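Local coordinates for protein homoserine kinase (Cytophaga hutchinsonii, PDB 4P52) that probably catalyses the ATP-dependent phosphorylation of L-homoserine to O-phospho-L-homoserine, a step toward threonine, as a member of the GHMP kinase family, at residues P52-L57 against A122-A127; S70-D75 against E107-M112; L92-T97 against K143-F148; K207-I212 against S258-G263; I252-R257 against G278-G283. All coordinates share one frame; numbering follows the deposited sequence.

The five contacts illustrate how a two-part GHMP kinase is assembled from local packings. Contacts 1 and 2 share one mixed sheet and touch: their centres lie about 10 Å apart, and the salt bridge D54 OD2 to K110 NZ (2.7 Å) joins them. Contact 3, centred about 16 Å from contact 1, packs helices of the N-terminal part. Contacts 4 and 5 belong to the other half, again with centres about 10 Å apart, and meet where R257 NE reaches A209 O (2.7 Å). Contacts 1 and 5 lie across the chain's centre, with centres about 25 Å apart. A122-A127 follows, and G278-G283 runs into, glycine- and serine-rich sequences that, as in relatives, probably help form the active site.

Contact 1 (P52-L57 against A122-A127); sequences PGDEVL and AASTVA
D54 and V56 of strand 52-57 face S124 and A127 of helix 122-127, with the two short axes 7.3 Å apart at closest approach and their N-to-C directions 37° apart. The polar half of the interface lies at D54. S124 OG donates to D54 OD2 at 3.0 Å, arriving from above the carboxylate, about 45° out of its plane. D54 CG lies beside its backbone N, anti to the carbonyl carbon (chi1 -80°), which brings the carboxylate over the helix, and A123 CB packs against it, 4.0 Å from OD2. One turn further on the contact becomes apolar. V56 directs its CG2 methyl onto A127 CB at 3.4 Å, and the same methyl also lies against the S124 carbonyl, its carbon 3.7 Å from S124 O. Small helix residues thus let the strand come close, a serine and two alanines meeting one acid and one valine.

D54 has stronger partners beyond the helix. OD2 forms a salt bridge with K110 NZ, and OD1 accepts the backbone N-H of K111, so K110 and K111 also grip the acid. A buried carboxylate held by a hydroxyl, an ammonium group and a backbone amide would probably stay ionised, and through it the start of helix 120-135, just after the glycine-rich loop, is tied to the sheet.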
# COMPACT_ATOMS: atom_id res chain seq x y z
N PRO A 52 -24.56 6.72 10.54
CA PRO A 52 -25.94 6.39 10.22
C PRO A 52 -26.02 5.40 9.04
O PRO A 52 -25.10 4.60 8.85
CB PRO A 52 -26.56 7.75 9.91
CG PRO A 52 -25.43 8.55 9.35
CD PRO A 52 -24.14 8.01 9.96
N GLY A 53 -27.12 5.42 8.28
CA GLY A 53 -27.32 4.46 7.21
C GLY A 53 -28.65 4.72 6.54
O GLY A 53 -29.33 5.68 6.87
N ASP A 54 -29.04 3.87 5.60
CA ASP A 54 -30.34 3.99 4.99
C ASP A 54 -31.17 2.74 5.16
O ASP A 54 -30.62 1.67 5.38
CB ASP A 54 -30.17 4.30 3.52
CG ASP A 54 -29.87 5.76 3.29
OD1 ASP A 54 -30.25 6.58 4.16
OD2 ASP A 54 -29.24 6.10 2.27
N GLU A 55 -32.48 2.87 5.06
CA GLU A 55 -33.39 1.73 5.13
C GLU A 55 -34.18 1.57 3.84
O GLU A 55 -34.67 2.55 3.28
CB GLU A 55 -34.33 1.88 6.32
CG GLU A 55 -33.63 1.86 7.66
CD GLU A 55 -34.56 2.10 8.83
OE1 GLU A 55 -35.75 2.45 8.63
OE2 GLU A 55 -34.08 1.93 9.99
N VAL A 56 -34.31 0.33 3.38
CA VAL A 56 -35.14 0.02 2.23
C VAL A 56 -36.17 -1.03 2.60
O VAL A 56 -35.83 -2.05 3.19
CB VAL A 56 -34.31 -0.45 1.03
CG1 VAL A 56 -35.18 -0.89 -0.13
CG2 VAL A 56 -33.42 0.70 0.57
N LEU A 57 -37.43 -0.77 2.26
CA LEU A 57 -38.49 -1.75 2.44
C LEU A 57 -38.97 -2.19 1.06
O LEU A 57 -39.21 -1.35 0.21
CB LEU A 57 -39.64 -1.14 3.26
CG LEU A 57 -40.79 -2.09 3.65
CD1 LEU A 57 -41.45 -1.70 4.98
CD2 LEU A 57 -41.82 -2.13 2.54
N ALA A 122 -24.61 4.78 -1.95
CA ALA A 122 -24.18 3.40 -1.84
C ALA A 122 -25.09 2.59 -0.89
O ALA A 122 -25.50 1.46 -1.21
CB ALA A 122 -22.74 3.34 -1.36
N ALA A 123 -25.38 3.20 0.26
CA ALA A 123 -26.15 2.57 1.33
C ALA A 123 -27.54 2.20 0.83
O ALA A 123 -28.00 1.07 1.04
CB ALA A 123 -26.23 3.49 2.55
N SER A 124 -28.18 3.12 0.13
CA SER A 124 -29.49 2.87 -0.47
C SER A 124 -29.45 1.69 -1.42
O SER A 124 -30.32 0.80 -1.40
CB SER A 124 -29.93 4.11 -1.22
OG SER A 124 -30.32 5.12 -0.30
N THR A 125 -28.44 1.70 -2.28
CA THR A 125 -28.31 0.73 -3.34
C THR A 125 -28.03 -0.65 -2.76
O THR A 125 -28.64 -1.65 -3.19
CB THR A 125 -27.15 1.14 -4.26
OG1 THR A 125 -27.37 2.48 -4.73
CG2 THR A 125 -27.06 0.21 -5.44
N VAL A 126 -27.12 -0.70 -1.78
CA VAL A 126 -26.76 -1.95 -1.12
C VAL A 126 -27.99 -2.48 -0.35
O VAL A 126 -28.30 -3.67 -0.42
CB VAL A 126 -25.54 -1.75 -0.19
CG1 VAL A 126 -25.38 -2.89 0.77
CG2 VAL A 126 -24.28 -1.58 -1.02
N ALA A 127 -28.70 -1.59 0.34
CA ALA A 127 -29.93 -1.96 0.99
C ALA A 127 -30.94 -2.62 0.03
O ALA A 127 -31.47 -3.71 0.35
CB ALA A 127 -30.55 -0.78 1.70

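Contact 2 (S70-D75 against E107-M112); sequences SITGDD and ELTKKM
L108 sits between S70 and T72 as parallel strands require, giving its N-H to one and its carbonyl to the other. L108 N donates to S70 O at 2.9 Å with a nearly straight bond, and L108 O accepts T72 N at 3.0 Å. K110 N then continues the register by donating to T72 O at 2.9 Å. On one face of the pair I71 and L108 are neighbours, CG2 of the isoleucine 4.3 Å from CD2 of the leucine. S70, T72, E107 and T109 occupy the other face, where a water bridges the strands: it donates to L108 O at 2.8 Å and also bonds both hydroxyls, S70 OG and T72 OG1. The T72 hydroxyl lies beside its own backbone N (chi1 -57°), on the side where this water waits. L108 O takes two donors, T72 N and this water.

Beyond T72 the chain turns at G73, whose positive phi (78°) suits glycine; a CB there would run into K110 O. The K110 chain, bent at its second and third torsions, carries NZ away to S120 OG. E107 carries its carboxylate away from strand 66-72, to a salt bridge with R59 of strand 52-61.

Helix 86-98 connects strands 66-72 and 103-110, which lie side by side and parallel, in a beta-alpha-beta unit. Strand 52-61 flanks 103-110 on its other edge, antiparallel, while L108 also touches V56 there and S124 of helix 120-135.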
# COMPACT_ATOMS: atom_id res chain seq x y z
N SER A 70 -42.47 5.43 -2.45
CA SER A 70 -42.30 6.46 -1.45
C SER A 70 -40.85 6.67 -1.06
O SER A 70 -40.10 5.70 -0.91
CB SER A 70 -43.14 6.10 -0.23
OG SER A 70 -42.44 6.38 0.96
N ILE A 71 -40.46 7.92 -0.88
CA ILE A 71 -39.12 8.29 -0.40
C ILE A 71 -39.25 9.30 0.74
O ILE A 71 -40.00 10.25 0.64
CB ILE A 71 -38.25 8.87 -1.55
CG1 ILE A 71 -38.14 7.88 -2.72
CG2 ILE A 71 -36.86 9.21 -1.04
CD1 ILE A 71 -37.37 8.40 -3.91
N THR A 72 -38.50 9.09 1.80
CA THR A 72 -38.61 9.87 3.03
C THR A 72 -37.19 10.28 3.39
O THR A 72 -36.25 9.54 3.07
CB THR A 72 -39.13 8.96 4.16
OG1 THR A 72 -40.38 8.39 3.76
CG2 THR A 72 -39.32 9.70 5.49
N GLY A 73 -37.05 11.44 4.05
CA GLY A 73 -35.76 11.91 4.59
C GLY A 73 -34.88 12.51 3.51
O GLY A 73 -33.66 12.54 3.63
N ASP A 74 -35.53 13.06 2.51
CA ASP A 74 -35.04 13.23 1.17
C ASP A 74 -35.00 14.71 0.78
O ASP A 74 -34.10 15.16 0.04
CB ASP A 74 -36.09 12.54 0.29
CG ASP A 74 -35.71 12.50 -1.16
OD1 ASP A 74 -34.49 12.41 -1.42
OD2 ASP A 74 -36.62 12.55 -2.03
N ASP A 75 -35.99 15.46 1.28
CA ASP A 75 -36.35 16.79 0.77
C ASP A 75 -36.74 16.76 -0.71
O ASP A 75 -36.37 17.66 -1.47
CB ASP A 75 -35.23 17.81 1.02
CG ASP A 75 -35.51 18.68 2.23
OD1 ASP A 75 -36.40 19.56 2.14
OD2 ASP A 75 -34.85 18.46 3.27
N GLU A 107 -40.14 1.26 -0.73
CA GLU A 107 -40.24 2.43 0.11
C GLU A 107 -38.82 2.68 0.61
O GLU A 107 -38.21 1.79 1.19
CB GLU A 107 -41.19 2.19 1.28
CG GLU A 107 -42.65 2.05 0.88
CD GLU A 107 -43.51 1.31 1.91
OE1 GLU A 107 -43.15 1.30 3.11
OE2 GLU A 107 -44.56 0.72 1.52
N LEU A 108 -38.29 3.87 0.36
CA LEU A 108 -36.92 4.18 0.77
C LEU A 108 -36.89 5.22 1.87
O LEU A 108 -37.49 6.27 1.73
CB LEU A 108 -36.11 4.64 -0.44
CG LEU A 108 -34.79 5.39 -0.18
CD1 LEU A 108 -33.76 4.59 0.62
CD2 LEU A 108 -34.19 5.85 -1.50
N THR A 109 -36.18 4.94 2.95
CA THR A 109 -36.03 5.89 4.04
C THR A 109 -34.58 6.30 4.22
O THR A 109 -33.75 5.51 4.65
CB THR A 109 -36.47 5.29 5.38
OG1 THR A 109 -37.72 4.60 5.23
CG2 THR A 109 -36.59 6.36 6.44
N LYS A 110 -34.27 7.55 3.89
CA LYS A 110 -32.97 8.14 4.20
C LYS A 110 -32.89 8.47 5.68
O LYS A 110 -33.68 9.26 6.20
CB LYS A 110 -32.71 9.41 3.38
CG LYS A 110 -32.77 9.21 1.89
CD LYS A 110 -31.68 8.29 1.38
CE LYS A 110 -30.31 8.95 1.46
NZ LYS A 110 -29.28 8.22 0.67
N LYS A 111 -31.92 7.85 6.34
CA LYS A 111 -31.66 8.08 7.75
C LYS A 111 -30.30 8.76 7.84
O LYS A 111 -29.64 8.74 8.88
CB LYS A 111 -31.66 6.76 8.53
CG LYS A 111 -33.01 6.03 8.54
CD LYS A 111 -33.78 6.23 9.84
CE LYS A 111 -33.26 5.32 10.94
NZ LYS A 111 -34.32 4.98 11.92
N MSE A 112 -29.89 9.37 6.73
CA MSE A 112 -28.61 10.05 6.64
C MSE A 112 -28.72 11.06 5.54
O MSE A 112 -29.50 10.86 4.61
CB MSE A 112 -27.50 9.07 6.31
CG MSE A 112 -27.65 8.40 4.94
SE MSE A 112 -26.15 7.13 4.66
CE MSE A 112 -24.64 8.39 4.70
O HOH W 1 -40.17 5.76 2.55

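Contact 3 (L92-T97 against K143-F148); sequences LRYLET and KDLLPF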
# COMPACT_ATOMS: atom_id res chain seq x y z
N LEU A 92 -34.01 -3.99 -10.54
CA LEU A 92 -34.48 -4.39 -11.86
C LEU A 92 -33.45 -5.26 -12.57
O LEU A 92 -33.81 -6.27 -13.20
CB LEU A 92 -34.88 -3.17 -12.70
CG LEU A 92 -35.61 -3.44 -14.03
CD1 LEU A 92 -36.85 -4.34 -13.92
CD2 LEU A 92 -35.94 -2.11 -14.70
N ARG A 93 -32.17 -4.88 -12.46
CA ARG A 93 -31.08 -5.62 -13.11
C ARG A 93 -30.92 -6.97 -12.48
O ARG A 93 -30.66 -7.96 -13.18
CB ARG A 93 -29.75 -4.87 -13.07
CG ARG A 93 -29.71 -3.58 -13.89
CD ARG A 93 -29.98 -3.77 -15.39
NE ARG A 93 -28.97 -4.59 -16.07
CZ ARG A 93 -27.71 -4.21 -16.30
NH1 ARG A 93 -27.27 -3.02 -15.91
NH2 ARG A 93 -26.88 -5.04 -16.93
N TYR A 94 -31.09 -7.04 -11.17
CA TYR A 94 -30.95 -8.30 -10.47
C TYR A 94 -32.02 -9.26 -11.00
O TYR A 94 -31.71 -10.36 -11.46
CB TYR A 94 -31.04 -8.07 -8.96
CG TYR A 94 -31.17 -9.30 -8.09
CD1 TYR A 94 -32.41 -9.87 -7.85
CD2 TYR A 94 -30.05 -9.87 -7.46
CE1 TYR A 94 -32.55 -10.98 -7.04
CE2 TYR A 94 -30.19 -11.00 -6.65
CZ TYR A 94 -31.44 -11.55 -6.44
OH TYR A 94 -31.61 -12.66 -5.63
N LEU A 95 -33.28 -8.81 -10.96
CA LEU A 95 -34.40 -9.59 -11.48
C LEU A 95 -34.17 -10.01 -12.93
O LEU A 95 -34.40 -11.16 -13.28
CB LEU A 95 -35.72 -8.82 -11.35
CG LEU A 95 -36.14 -8.44 -9.93
CD1 LEU A 95 -37.35 -7.52 -9.93
CD2 LEU A 95 -36.39 -9.66 -9.05
N GLU A 96 -33.70 -9.09 -13.76
CA GLU A 96 -33.44 -9.46 -15.15
C GLU A 96 -32.38 -10.54 -15.30
O GLU A 96 -32.62 -11.54 -15.96
CB GLU A 96 -33.13 -8.25 -16.02
CG GLU A 96 -34.39 -7.47 -16.35
CD GLU A 96 -34.11 -6.06 -16.83
OE1 GLU A 96 -32.97 -5.55 -16.67
OE2 GLU A 96 -35.06 -5.46 -17.38
N THR A 97 -31.23 -10.37 -14.64
CA THR A 97 -30.19 -11.39 -14.66
C THR A 97 -30.68 -12.81 -14.33
O THR A 97 -30.29 -13.77 -14.99
CB THR A 97 -29.05 -11.01 -13.71
OG1 THR A 97 -28.42 -9.84 -14.24
CG2 THR A 97 -28.00 -12.13 -13.61
N LYS A 143 -21.60 -12.14 -1.57
CA LYS A 143 -20.45 -11.85 -2.41
C LYS A 143 -20.86 -11.33 -3.79
O LYS A 143 -20.38 -10.29 -4.24
CB LYS A 143 -19.58 -13.12 -2.55
CG LYS A 143 -18.55 -13.06 -3.68
CD LYS A 143 -17.90 -14.42 -3.98
CE LYS A 143 -17.25 -14.38 -5.37
NZ LYS A 143 -16.04 -15.23 -5.54
N ASP A 144 -21.75 -12.06 -4.46
CA ASP A 144 -22.05 -11.82 -5.86
C ASP A 144 -23.02 -10.68 -6.11
O ASP A 144 -23.30 -10.38 -7.27
CB ASP A 144 -22.54 -13.09 -6.53
CG ASP A 144 -21.43 -14.13 -6.69
OD1 ASP A 144 -20.42 -13.81 -7.37
OD2 ASP A 144 -21.55 -15.24 -6.11
N LEU A 145 -23.51 -10.05 -5.04
CA LEU A 145 -24.39 -8.90 -5.20
C LEU A 145 -23.65 -7.63 -5.57
O LEU A 145 -24.27 -6.69 -6.12
CB LEU A 145 -25.24 -8.66 -3.97
CG LEU A 145 -26.04 -9.86 -3.48
CD1 LEU A 145 -26.79 -9.48 -2.21
CD2 LEU A 145 -26.98 -10.41 -4.55
N LEU A 146 -22.35 -7.59 -5.31
CA LEU A 146 -21.57 -6.37 -5.53
C LEU A 146 -21.72 -5.75 -6.95
O LEU A 146 -21.99 -4.54 -7.06
CB LEU A 146 -20.10 -6.57 -5.16
CG LEU A 146 -19.23 -5.32 -5.30
CD1 LEU A 146 -19.76 -4.15 -4.48
CD2 LEU A 146 -17.82 -5.64 -4.87
N PRO A 147 -21.59 -6.57 -8.02
CA PRO A 147 -21.69 -5.97 -9.37
C PRO A 147 -23.03 -5.26 -9.62
O PRO A 147 -23.06 -4.19 -10.26
CB PRO A 147 -21.53 -7.17 -10.32
CG PRO A 147 -20.91 -8.25 -9.50
CD PRO A 147 -21.35 -8.02 -8.08
N PHE A 148 -24.12 -5.85 -9.13
CA PHE A 148 -25.42 -5.22 -9.29
C PHE A 148 -25.50 -3.88 -8.59
O PHE A 148 -26.07 -2.93 -9.11
CB PHE A 148 -26.52 -6.15 -8.81
CG PHE A 148 -26.55 -7.43 -9.56
CD1 PHE A 148 -26.89 -7.45 -10.90
CD2 PHE A 148 -26.22 -8.62 -8.94
CE1 PHE A 148 -26.92 -8.63 -11.61
CE2 PHE A 148 -26.25 -9.82 -9.63
CZ PHE A 148 -26.59 -9.82 -10.97
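F148 and Y94 carry most of this interface, with T97 completing it. The rings form an edge-to-face pair: the edge of Y94 points toward the face of F148, planes at 76° and centroids 5.9 Å apart. Y94 CA adds to the cover of an F148 face, 4.1 Å above the ring plane, nearer the edge than the middle. The tyrosine takes this place because its CG is anti to the backbone N (chi1 169°), which sends the ring along the helix flank, where CE2 also meets L145 CD2 at 3.9 Å. Its hydroxyl extends past the contact to N133 OD1. The T97 and F148 side chains head toward each other, OG1 standing at the ring edge, 3.3 Å from F148 CE1. That hydroxyl is already engaged, donating to R93 O at 3.1 Å. With an alanine at F148, the edge of Y94 would probably lose the ring face it points to and T97 its aromatic neighbour, opening a gap between the helices. M140 packs on both rings, and R93 forms a salt bridge with E151 further along helix 146-157. The result is a T-shaped aromatic pair locking two helices of the GHMP kinase N-terminal domain.

Contact 4 (K207-I212 against S258-G263); sequences KDARNI and SVLIPG
V259 makes the first touch of the loop segment on K207-I212, meeting I212. V259 CG2 lies 3.6 Å from I212 CD1, the two chains slanting across one another. The isoleucine reaches this far because its CG1 is anti to the backbone N (chi1 -159°), so that CD1 projects toward the loop.

L260 follows and buries the most surface here. It points at the helix and meets I212 tip to tip, while its CD1 methyl settles among several groups at once: D208 O at 3.6 Å, A209 CA at 3.7 Å, and I212 CG2 at 4.0 Å. One methyl therefore rests on the helix backbone as well as on side chains, with A209 CB close by. V204, before the helix, touches the same leucine.

At I261 the loop turns away. Its N-H closes a tight turn by bonding S258 O at 3.1 Å, and its side chain goes to the other side, onto I281 of the neighbouring sheet. P262 leads on to G263, whose positive phi suits glycine and which occupies the N-cap of helix 264-273.

Across the two segments the contact is essentially apolar, methyls against methyls and against helix backbone, D208 O included. The polar tie between these parts lies just beside it, between R257 and A209; apolar fit at a partly open surface is supplemented by one buried guanidinium.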
# COMPACT_ATOMS: atom_id res chain seq x y z
N LYS A 207 -19.54 17.18 -7.03
CA LYS A 207 -19.10 17.76 -8.28
C LYS A 207 -17.83 18.63 -8.13
O LYS A 207 -16.87 18.47 -8.90
CB LYS A 207 -20.25 18.58 -8.90
CG LYS A 207 -20.01 19.07 -10.31
CD LYS A 207 -20.94 20.23 -10.66
CE LYS A 207 -20.70 20.73 -12.09
NZ LYS A 207 -19.38 21.42 -12.25
N ASP A 208 -17.83 19.54 -7.15
CA ASP A 208 -16.72 20.48 -6.95
C ASP A 208 -15.55 19.81 -6.25
O ASP A 208 -14.40 20.20 -6.46
CB ASP A 208 -17.18 21.70 -6.16
CG ASP A 208 -18.34 22.41 -6.83
OD1 ASP A 208 -18.31 22.53 -8.10
OD2 ASP A 208 -19.27 22.83 -6.09
N ALA A 209 -15.85 18.81 -5.42
CA ALA A 209 -14.83 17.95 -4.80
C ALA A 209 -14.09 17.03 -5.78
O ALA A 209 -13.01 16.56 -5.44
CB ALA A 209 -15.43 17.15 -3.64
N ARG A 210 -14.67 16.75 -6.96
CA ARG A 210 -14.01 15.96 -8.03
C ARG A 210 -13.16 16.84 -8.90
O ARG A 210 -11.97 16.55 -9.12
CB ARG A 210 -15.02 15.23 -8.92
CG ARG A 210 -15.51 13.88 -8.40
CD ARG A 210 -16.30 13.11 -9.46
NE ARG A 210 -16.99 14.01 -10.41
CZ ARG A 210 -18.26 14.42 -10.29
NH1 ARG A 210 -19.01 14.02 -9.27
NH2 ARG A 210 -18.78 15.23 -11.21
N ASN A 211 -13.78 17.90 -9.41
CA ASN A 211 -13.12 18.89 -10.26
C ASN A 211 -11.90 19.54 -9.67
O ASN A 211 -11.00 19.97 -10.39
CB ASN A 211 -14.10 20.01 -10.66
CG ASN A 211 -15.19 19.51 -11.58
OD1 ASN A 211 -16.37 19.56 -11.24
ND2 ASN A 211 -14.80 19.00 -12.74
N ILE A 212 -11.85 19.62 -8.36
CA ILE A 212 -10.76 20.34 -7.74
C ILE A 212 -9.48 19.49 -7.58
O ILE A 212 -8.41 20.03 -7.38
CB ILE A 212 -11.22 20.96 -6.42
CG1 ILE A 212 -10.31 22.11 -6.03
CG2 ILE A 212 -11.31 19.87 -5.36
CD1 ILE A 212 -10.76 22.84 -4.78
N SER A 258 -9.65 20.36 1.06
CA SER A 258 -9.93 20.93 2.35
C SER A 258 -10.37 22.40 2.24
O SER A 258 -11.07 22.88 3.13
CB SER A 258 -8.71 20.80 3.26
OG SER A 258 -7.75 21.76 2.87
N VAL A 259 -9.98 23.12 1.19
CA VAL A 259 -10.48 24.46 0.97
C VAL A 259 -12.00 24.53 0.83
O VAL A 259 -12.59 25.59 1.12
CB VAL A 259 -9.86 25.17 -0.27
CG1 VAL A 259 -8.36 25.33 -0.09
CG2 VAL A 259 -10.20 24.45 -1.57
N LEU A 260 -12.63 23.43 0.39
CA LEU A 260 -14.07 23.36 0.24
C LEU A 260 -14.78 23.13 1.56
O LEU A 260 -15.99 23.33 1.65
CB LEU A 260 -14.44 22.22 -0.70
CG LEU A 260 -13.95 22.38 -2.15
CD1 LEU A 260 -14.28 21.13 -2.96
CD2 LEU A 260 -14.49 23.64 -2.82
N ILE A 261 -14.07 22.71 2.60
CA ILE A 261 -14.76 22.36 3.84
C ILE A 261 -14.56 23.41 4.91
O ILE A 261 -13.45 23.60 5.41
CB ILE A 261 -14.33 20.98 4.37
CG1 ILE A 261 -14.63 19.90 3.33
CG2 ILE A 261 -14.96 20.71 5.73
CD1 ILE A 261 -13.94 18.57 3.59
N PRO A 262 -15.64 24.08 5.31
CA PRO A 262 -15.47 25.17 6.28
C PRO A 262 -14.90 24.66 7.59
O PRO A 262 -15.38 23.67 8.12
CB PRO A 262 -16.89 25.67 6.49
CG PRO A 262 -17.64 25.21 5.28
CD PRO A 262 -17.04 23.90 4.90
N GLY A 263 -13.84 25.32 8.08
CA GLY A 263 -13.27 25.00 9.39
C GLY A 263 -12.40 23.76 9.42
O GLY A 263 -11.97 23.33 10.50

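Contact 5 (I252-R257 against G278-G283); sequences IVEPAR and GCSISG
E254 and R257 project from one side of helix 253-257 onto S280 and I281 of strand 278-281, an edge strand, within this chain, of the four-stranded antiparallel sheet in the GHMP kinase C-terminal domain. Helix and strand cross at 53°, their short axes 9.0 Å apart, so side chains rather than backbones bridge the interval.

E254 leaves the helix with CG anti to its backbone N (chi1 -178°) and runs out extended, its carboxylate arriving beside the strand. There S280 OG donates to E254 OE1 at 3.0 Å, and OE1 receives it with its anti lone pair, the one turned away from OE2. The same oxygen forms a salt bridge with K268 NZ of helix 264-273, which makes the acid a joint between two helices and the sheet. An alanine here would take away the carboxylate, and would probably leave K268 without its opposite charge and the S280 hydroxyl without its acceptor.

I281 lies athwart the glutamate stem and fits between the two helix side chains. Its CD1 is 3.7 Å from R257 CB and 4.0 Å from E254 CA, a methyl wedged under the helical turn, while F264 covers I281 and E254 from helix 264-273.

Beyond CB the R257 chain runs extended from CG to NE, whose partner is A209. Beyond the strand, S282 OG bonds G117 O in the glycine-rich loop that precedes helix 120-135. R257 NH1 comes within 3.4 Å of G283 O, but at too poor an angle for a hydrogen bond.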
# COMPACT_ATOMS: atom_id res chain seq x y z
N ILE A 252 -1.98 14.68 -1.21
CA ILE A 252 -2.49 14.97 -2.54
C ILE A 252 -3.93 15.48 -2.52
O ILE A 252 -4.20 16.57 -3.03
CB ILE A 252 -2.36 13.74 -3.47
CG1 ILE A 252 -0.89 13.51 -3.78
CG2 ILE A 252 -3.16 13.91 -4.75
CD1 ILE A 252 -0.54 12.06 -3.98
N VAL A 253 -4.83 14.69 -1.94
CA VAL A 253 -6.27 14.91 -2.06
C VAL A 253 -6.77 15.90 -1.01
O VAL A 253 -7.33 16.92 -1.35
CB VAL A 253 -7.06 13.58 -1.98
CG1 VAL A 253 -8.57 13.84 -1.96
CG2 VAL A 253 -6.73 12.72 -3.18
N GLU A 254 -6.54 15.59 0.25
CA GLU A 254 -6.96 16.47 1.34
C GLU A 254 -6.48 17.94 1.18
O GLU A 254 -7.30 18.84 1.29
CB GLU A 254 -6.51 15.90 2.68
CG GLU A 254 -6.94 16.72 3.88
CD GLU A 254 -5.98 16.51 5.05
OE1 GLU A 254 -6.07 15.45 5.73
OE2 GLU A 254 -5.14 17.43 5.29
N PRO A 255 -5.18 18.19 0.88
CA PRO A 255 -4.82 19.61 0.67
C PRO A 255 -5.61 20.29 -0.47
O PRO A 255 -5.89 21.47 -0.38
CB PRO A 255 -3.32 19.57 0.31
CG PRO A 255 -2.86 18.17 0.55
CD PRO A 255 -4.05 17.27 0.62
N ALA A 256 -5.98 19.54 -1.52
CA ALA A 256 -6.82 20.09 -2.58
C ALA A 256 -8.28 20.31 -2.16
O ALA A 256 -8.84 21.37 -2.45
CB ALA A 256 -6.74 19.22 -3.84
N ARG A 257 -8.89 19.35 -1.46
CA ARG A 257 -10.30 19.43 -1.08
C ARG A 257 -10.61 20.23 0.17
O ARG A 257 -11.71 20.73 0.35
CB ARG A 257 -10.86 18.06 -0.87
CG ARG A 257 -11.17 17.37 -2.15
CD ARG A 257 -11.74 16.00 -1.87
NE ARG A 257 -12.27 15.47 -3.11
CZ ARG A 257 -12.56 14.20 -3.31
NH1 ARG A 257 -12.36 13.29 -2.36
NH2 ARG A 257 -13.04 13.85 -4.48
N GLY A 278 -5.25 9.83 13.79
CA GLY A 278 -5.19 10.56 12.55
C GLY A 278 -6.60 10.97 12.21
O GLY A 278 -7.58 10.46 12.79
N CYS A 279 -6.71 11.87 11.24
CA CYS A 279 -7.96 12.52 10.97
C CYS A 279 -7.93 13.04 9.56
O CYS A 279 -6.95 13.67 9.17
CB CYS A 279 -8.14 13.66 11.97
SG CYS A 279 -9.53 14.74 11.56
N SER A 280 -8.98 12.76 8.79
CA SER A 280 -9.11 13.29 7.44
C SER A 280 -10.54 13.43 6.93
O SER A 280 -11.51 13.21 7.66
CB SER A 280 -8.29 12.44 6.45
OG SER A 280 -8.01 13.21 5.25
N ILE A 281 -10.68 13.81 5.66
CA ILE A 281 -11.99 13.94 5.05
C ILE A 281 -12.59 12.56 4.84
O ILE A 281 -11.90 11.67 4.40
CB ILE A 281 -11.89 14.64 3.69
CG1 ILE A 281 -11.30 16.04 3.88
CG2 ILE A 281 -13.26 14.69 2.97
CD1 ILE A 281 -10.76 16.65 2.59
N SER A 282 -13.87 12.40 5.13
CA SER A 282 -14.53 11.15 4.83
C SER A 282 -15.07 11.18 3.42
O SER A 282 -15.85 12.09 3.08
CB SER A 282 -15.66 10.92 5.81
OG SER A 282 -16.38 9.77 5.42
N GLY A 283 -14.67 10.21 2.59
CA GLY A 283 -15.07 10.21 1.17
C GLY A 283 -14.79 11.55 0.50
O GLY A 283 -13.66 12.04 0.51